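Long-range contact in putative hemin transport system, substrate-binding protein (Burkholderia cenocepacia J2315, PDB 5GIZ), which binds heme in the periplasm and probably hands it to an inner-membrane transporter as part of a heme-acquisition system: residues A[202-214]-A[232-245]. Sequence-based numbering, arbitrary orientation. Where two conformers were deposited one is given.
Sequences AAPDVVLISDEGL and TPAGRARRVVSLDA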
loop_
_atom_site.group_PDB
_atom_site.type_symbol
_atom_site.label_atom_id
_atom_site.label_comp_id
_atom_site.label_asym_id
_atom_site.label_seq_id
_atom_site.Cartn_x
_atom_site.Cartn_y
_atom_site.Cartn_z
ATOM N N ALA A 202 -21.624 7.839 9.361
ATOM C CA ALA A 202 -20.330 7.216 9.608
ATOM C C ALA A 202 -19.675 7.783 10.864
ATOM O O ALA A 202 -18.894 7.077 11.539
ATOM C CB ALA A 202 -19.420 7.398 8.411
ATOM N N ALA A 203 -19.952 9.058 11.119
ATOM C CA ALA A 203 -19.538 9.753 12.380
ATOM C C ALA A 203 -18.080 9.453 12.758
ATOM O O ALA A 203 -17.789 8.879 13.807
ATOM C CB ALA A 203 -20.449 9.344 13.514
ATOM N N PRO A 204 -17.167 9.750 11.837
ATOM C CA PRO A 204 -15.777 9.450 12.137
ATOM C C PRO A 204 -15.220 10.250 13.298
ATOM O O PRO A 204 -15.508 11.431 13.448
ATOM C CB PRO A 204 -15.055 9.831 10.847
ATOM C CG PRO A 204 -15.935 10.831 10.195
ATOM C CD PRO A 204 -17.319 10.467 10.556
ATOM N N ASP A 205 -14.386 9.611 14.105
ATOM C CA ASP A 205 -13.586 10.227 15.149
ATOM C C ASP A 205 -12.285 10.799 14.631
ATOM O O ASP A 205 -11.791 11.731 15.173
ATOM C CB ASP A 205 -13.297 9.222 16.273
ATOM C CG ASP A 205 -14.557 8.588 16.814
ATOM O OD1 ASP A 205 -15.497 9.377 17.058
ATOM O OD2 ASP A 205 -14.696 7.346 16.966
ATOM N N VAL A 206 -11.748 10.228 13.553
ATOM C CA VAL A 206 -10.502 10.708 12.930
ATOM C C VAL A 206 -10.665 10.592 11.441
ATOM O O VAL A 206 -11.287 9.630 10.951
ATOM C CB VAL A 206 -9.279 9.826 13.310
ATOM C CG1 VAL A 206 -7.920 10.357 12.761
ATOM C CG2 VAL A 206 -9.148 9.682 14.822
ATOM N N VAL A 207 -10.177 11.563 10.701
ATOM C CA VAL A 207 -10.046 11.433 9.267
ATOM C C VAL A 207 -8.598 11.099 8.938
ATOM O O VAL A 207 -7.678 11.832 9.290
ATOM C CB VAL A 207 -10.427 12.726 8.548
ATOM C CG1 VAL A 207 -10.227 12.583 7.079
ATOM C CG2 VAL A 207 -11.854 13.158 8.887
ATOM N N LEU A 208 -8.419 10.003 8.214
ATOM C CA LEU A 208 -7.147 9.506 7.754
ATOM C C LEU A 208 -7.093 9.760 6.257
ATOM O O LEU A 208 -8.052 9.530 5.534
ATOM C CB LEU A 208 -7.064 8.008 7.999
ATOM C CG LEU A 208 -5.784 7.269 7.596
ATOM C CD1 LEU A 208 -4.589 7.798 8.400
ATOM C CD2 LEU A 208 -5.965 5.760 7.802
ATOM N N ILE A 209 -5.957 10.234 5.814
ATOM C CA ILE A 209 -5.753 10.583 4.400
ATOM C C ILE A 209 -4.291 10.373 4.060
ATOM O O ILE A 209 -3.395 10.513 4.908
ATOM C CB ILE A 209 -6.231 12.034 4.147
ATOM C CG1 ILE A 209 -6.283 12.360 2.658
ATOM C CG2 ILE A 209 -5.383 13.022 4.873
ATOM C CD1 ILE A 209 -6.970 13.683 2.405
ATOM N N SER A 210 -3.996 10.059 2.808
ATOM C CA SER A 210 -2.606 10.011 2.422
ATOM C C SER A 210 -2.030 11.437 2.298
ATOM O O SER A 210 -2.762 12.402 2.082
ATOM C CB SER A 210 -2.370 9.238 1.135
ATOM O OG SER A 210 -2.938 9.939 0.042
ATOM N N ASP A 211 -0.704 11.503 2.388
ATOM C CA ASP A 211 -0.002 12.762 2.134
ATOM C C ASP A 211 -0.418 13.325 0.797
ATOM O O ASP A 211 -0.691 14.556 0.697
ATOM C CB ASP A 211 1.519 12.595 2.105
ATOM C CG ASP A 211 2.089 12.137 3.424
ATOM O OD1 ASP A 211 1.310 12.055 4.397
ATOM O OD2 ASP A 211 3.319 11.854 3.468
ATOM N N GLU A 212 -0.494 12.459 -0.213
ATOM C CA GLU A 212 -0.859 12.885 -1.557
ATOM C C GLU A 212 -2.276 13.437 -1.627
ATOM O O GLU A 212 -2.530 14.483 -2.246
ATOM C CB GLU A 212 -0.711 11.691 -2.525
ATOM C CG GLU A 212 0.728 11.181 -2.656
ATOM C CD GLU A 212 1.192 10.138 -1.645
ATOM O OE1 GLU A 212 0.625 9.978 -0.551
ATOM O OE2 GLU A 212 2.205 9.486 -1.946
ATOM N N GLY A 213 -3.219 12.756 -0.973
ATOM C CA GLY A 213 -4.595 13.224 -0.936
ATOM C C GLY A 213 -4.736 14.524 -0.198
ATOM O O GLY A 213 -5.566 15.366 -0.560
ATOM N N LEU A 214 -3.979 14.697 0.893
ATOM C CA LEU A 214 -4.009 15.933 1.662
ATOM C C LEU A 214 -3.503 17.105 0.810
ATOM O O LEU A 214 -4.130 18.164 0.824
ATOM C CB LEU A 214 -3.166 15.767 2.969
ATOM C CG LEU A 214 -3.204 16.972 3.889
ATOM C CD1 LEU A 214 -4.615 17.301 4.330
ATOM C CD2 LEU A 214 -2.256 16.710 5.073
ATOM N N THR A 232 -18.852 16.572 12.296
ATOM C CA THR A 232 -18.582 15.189 12.675
ATOM C C THR A 232 -17.699 15.270 13.905
ATOM O O THR A 232 -17.110 16.311 14.203
ATOM C CB THR A 232 -17.792 14.409 11.598
ATOM O OG1 THR A 232 -16.531 15.031 11.405
ATOM C CG2 THR A 232 -18.518 14.362 10.284
ATOM N N PRO A 233 -17.524 14.154 14.612
ATOM C CA PRO A 233 -16.639 14.240 15.769
ATOM C C PRO A 233 -15.223 14.664 15.398
ATOM O O PRO A 233 -14.605 15.484 16.097
ATOM C CB PRO A 233 -16.716 12.821 16.374
ATOM C CG PRO A 233 -18.078 12.353 15.992
ATOM C CD PRO A 233 -18.323 12.923 14.611
ATOM N N ALA A 234 -14.704 14.105 14.298
ATOM C CA ALA A 234 -13.382 14.443 13.799
ATOM C C ALA A 234 -13.329 15.901 13.425
ATOM O O ALA A 234 -12.355 16.594 13.684
ATOM C CB ALA A 234 -13.055 13.598 12.579
ATOM N N GLY A 235 -14.385 16.412 12.788
ATOM C CA GLY A 235 -14.383 17.845 12.412
ATOM C C GLY A 235 -14.411 18.812 13.567
ATOM O O GLY A 235 -13.717 19.798 13.581
ATOM N N ARG A 236 -15.173 18.486 14.586
ATOM C CA ARG A 236 -15.299 19.291 15.772
ATOM C C ARG A 236 -13.984 19.342 16.529
ATOM O O ARG A 236 -13.655 20.354 17.121
ATOM C CB ARG A 236 -16.428 18.744 16.672
ATOM C CG ARG A 236 -17.811 18.928 16.024
ATOM C CD ARG A 236 -18.920 18.223 16.796
ATOM N NE ARG A 236 -20.137 18.500 16.017
ATOM C CZ ARG A 236 -20.914 17.565 15.452
ATOM N NH1 ARG A 236 -20.666 16.292 15.654
ATOM N NH2 ARG A 236 -21.953 17.926 14.725
ATOM N N ALA A 237 -13.249 18.220 16.520
ATOM C CA ALA A 237 -11.962 18.120 17.188
ATOM C C ALA A 237 -10.793 18.438 16.242
ATOM O O ALA A 237 -9.655 18.458 16.697
ATOM C CB ALA A 237 -11.792 16.752 17.771
ATOM N N ARG A 238 -11.081 18.695 14.974
ATOM C CA ARG A 238 -10.094 18.958 13.951
ATOM C C ARG A 238 -9.037 17.867 13.933
ATOM O O ARG A 238 -7.842 18.149 13.996
ATOM C CB ARG A 238 -9.472 20.328 14.105
ATOM C CG ARG A 238 -10.547 21.397 14.183
ATOM C CD ARG A 238 -9.974 22.778 14.054
ATOM N NE ARG A 238 -9.453 23.068 12.732
ATOM C CZ ARG A 238 -10.155 23.492 11.681
ATOM N NH1 ARG A 238 -11.479 23.635 11.732
ATOM N NH2 ARG A 238 -9.506 23.754 10.544
ATOM N N ARG A 239 -9.507 16.615 13.870
ATOM C CA ARG A 239 -8.636 15.431 14.047
ATOM C C ARG A 239 -8.333 14.709 12.729
ATOM O O ARG A 239 -9.175 14.040 12.150
ATOM C CB ARG A 239 -9.310 14.478 15.000
ATOM C CG ARG A 239 -8.425 13.590 15.754
ATOM C CD ARG A 239 -9.279 12.840 16.766
ATOM N NE ARG A 239 -9.710 13.531 17.978
ATOM C CZ ARG A 239 -10.958 13.528 18.475
ATOM N NH1 ARG A 239 -12.000 12.974 17.817
ATOM N NH2 ARG A 239 -11.221 14.098 19.669
ATOM N N VAL A 240 -7.146 14.990 12.231
ATOM C CA VAL A 240 -6.658 14.525 10.943
ATOM C C VAL A 240 -5.342 13.822 11.142
ATOM O O VAL A 240 -4.465 14.345 11.858
ATOM C CB VAL A 240 -6.453 15.750 10.004
ATOM C CG1 VAL A 240 -5.884 15.345 8.657
ATOM C CG2 VAL A 240 -7.761 16.502 9.838
ATOM N N VAL A 241 -5.167 12.674 10.469
ATOM C CA VAL A 241 -3.888 11.974 10.405
ATOM C C VAL A 241 -3.529 11.755 8.945
ATOM O O VAL A 241 -4.355 11.275 8.169
ATOM C CB VAL A 241 -3.966 10.595 11.073
ATOM C CG1 VAL A 241 -2.736 9.771 10.800
ATOM C CG2 VAL A 241 -4.154 10.808 12.578
ATOM N N SER A 242 -2.313 12.127 8.585
ATOM C CA SER A 242 -1.792 11.838 7.241
ATOM C C SER A 242 -0.657 10.831 7.328
ATOM O O SER A 242 0.053 10.790 8.337
ATOM C CB SER A 242 -1.361 13.134 6.540
ATOM O OG SER A 242 -0.342 13.807 7.223
ATOM N N LEU A 243 -0.486 10.052 6.262
ATOM C CA LEU A 243 0.667 9.211 6.083
ATOM C C LEU A 243 0.893 9.037 4.565
ATOM O O LEU A 243 -0.042 9.069 3.775
ATOM C CB LEU A 243 0.495 7.866 6.844
ATOM C CG LEU A 243 1.748 7.012 7.005
ATOM C CD1 LEU A 243 2.798 7.692 7.854
ATOM C CD2 LEU A 243 1.400 5.691 7.652
ATOM N N ASP A 244 2.120 8.802 4.203
ATOM C CA ASP A 244 2.458 8.503 2.812
ATOM C C ASP A 244 1.689 7.330 2.261
ATOM O O ASP A 244 1.580 6.319 2.947
ATOM C CB ASP A 244 3.952 8.219 2.793
ATOM C CG ASP A 244 4.434 7.701 1.529
ATOM O OD1 ASP A 244 4.709 8.515 0.581
ATOM O OD2 ASP A 244 4.595 6.498 1.418
ATOM N N ALA A 245 1.130 7.437 1.061
ATOM C CA ALA A 245 0.229 6.423 0.553
ATOM C C ALA A 245 0.905 5.047 0.417
ATOM O O ALA A 245 0.297 4.036 0.787
ATOM C CB ALA A 245 -0.283 6.812 -0.824
HETATM O O HOH W 1 2.266 12.464 6.804
HETATM O O HOH W 2 4.661 11.285 1.001
HETATM O O HOH W 3 3.556 7.278 -1.328
#
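Arg239 lays its aliphatic chain across Val206 at about a right angle, CD lying 3.7 Å from Val206 CG2. A bend at chi3 (-77°) then turns the guanidinium back over the CB of Ala237, and Arg239 NH1 donates to Asp205 O at 2.9 Å. That bond is nearly straight (174°), lies in both the guanidinium and carbonyl planes and uses a carbonyl lone pair; with Ala237 CB over one face and a weak bond from NE to Ala269 O, this restrains how the flat group can turn. The carboxylate of Asp205 turns instead to the backbone N of Arg151. Beyond it the backbones run parallel, strand 206-210 beside strand 240-243 at 23°, and Val207 N donates to Arg239 O at 3.0 Å, beginning a ladder that ends with Asp211 N on Leu243 O. This pairing places 240-243 at the rim of the mixed sheet in the C-terminal lobe of a periplasmic binding protein, with helices 211-217, 220-225 and 233-237 in the crossover between the two strands. On the sheet face toward helix 255-269, Leu208 CD1 meets Val241 CG1 at 3.6 Å, while the other Val241 methyl, CG2, touches Val206 CG1. Past the strands, Glu212, bent at chi2, brings OE1 to Ala245 N at 3.1 Å on the syn side of its carboxylate. Glu212 OE2 lies 3.7 Å from Asp244 OD1, a like-charged pair bridged by a water donating to both, which would probably ease the repulsion; the other Asp244 oxygen, OD2, caps Phe247 N. A second water links Asp244 OD1 to Asp211 OD2, and a third joins Asp211 OD1 to Ser242 OG.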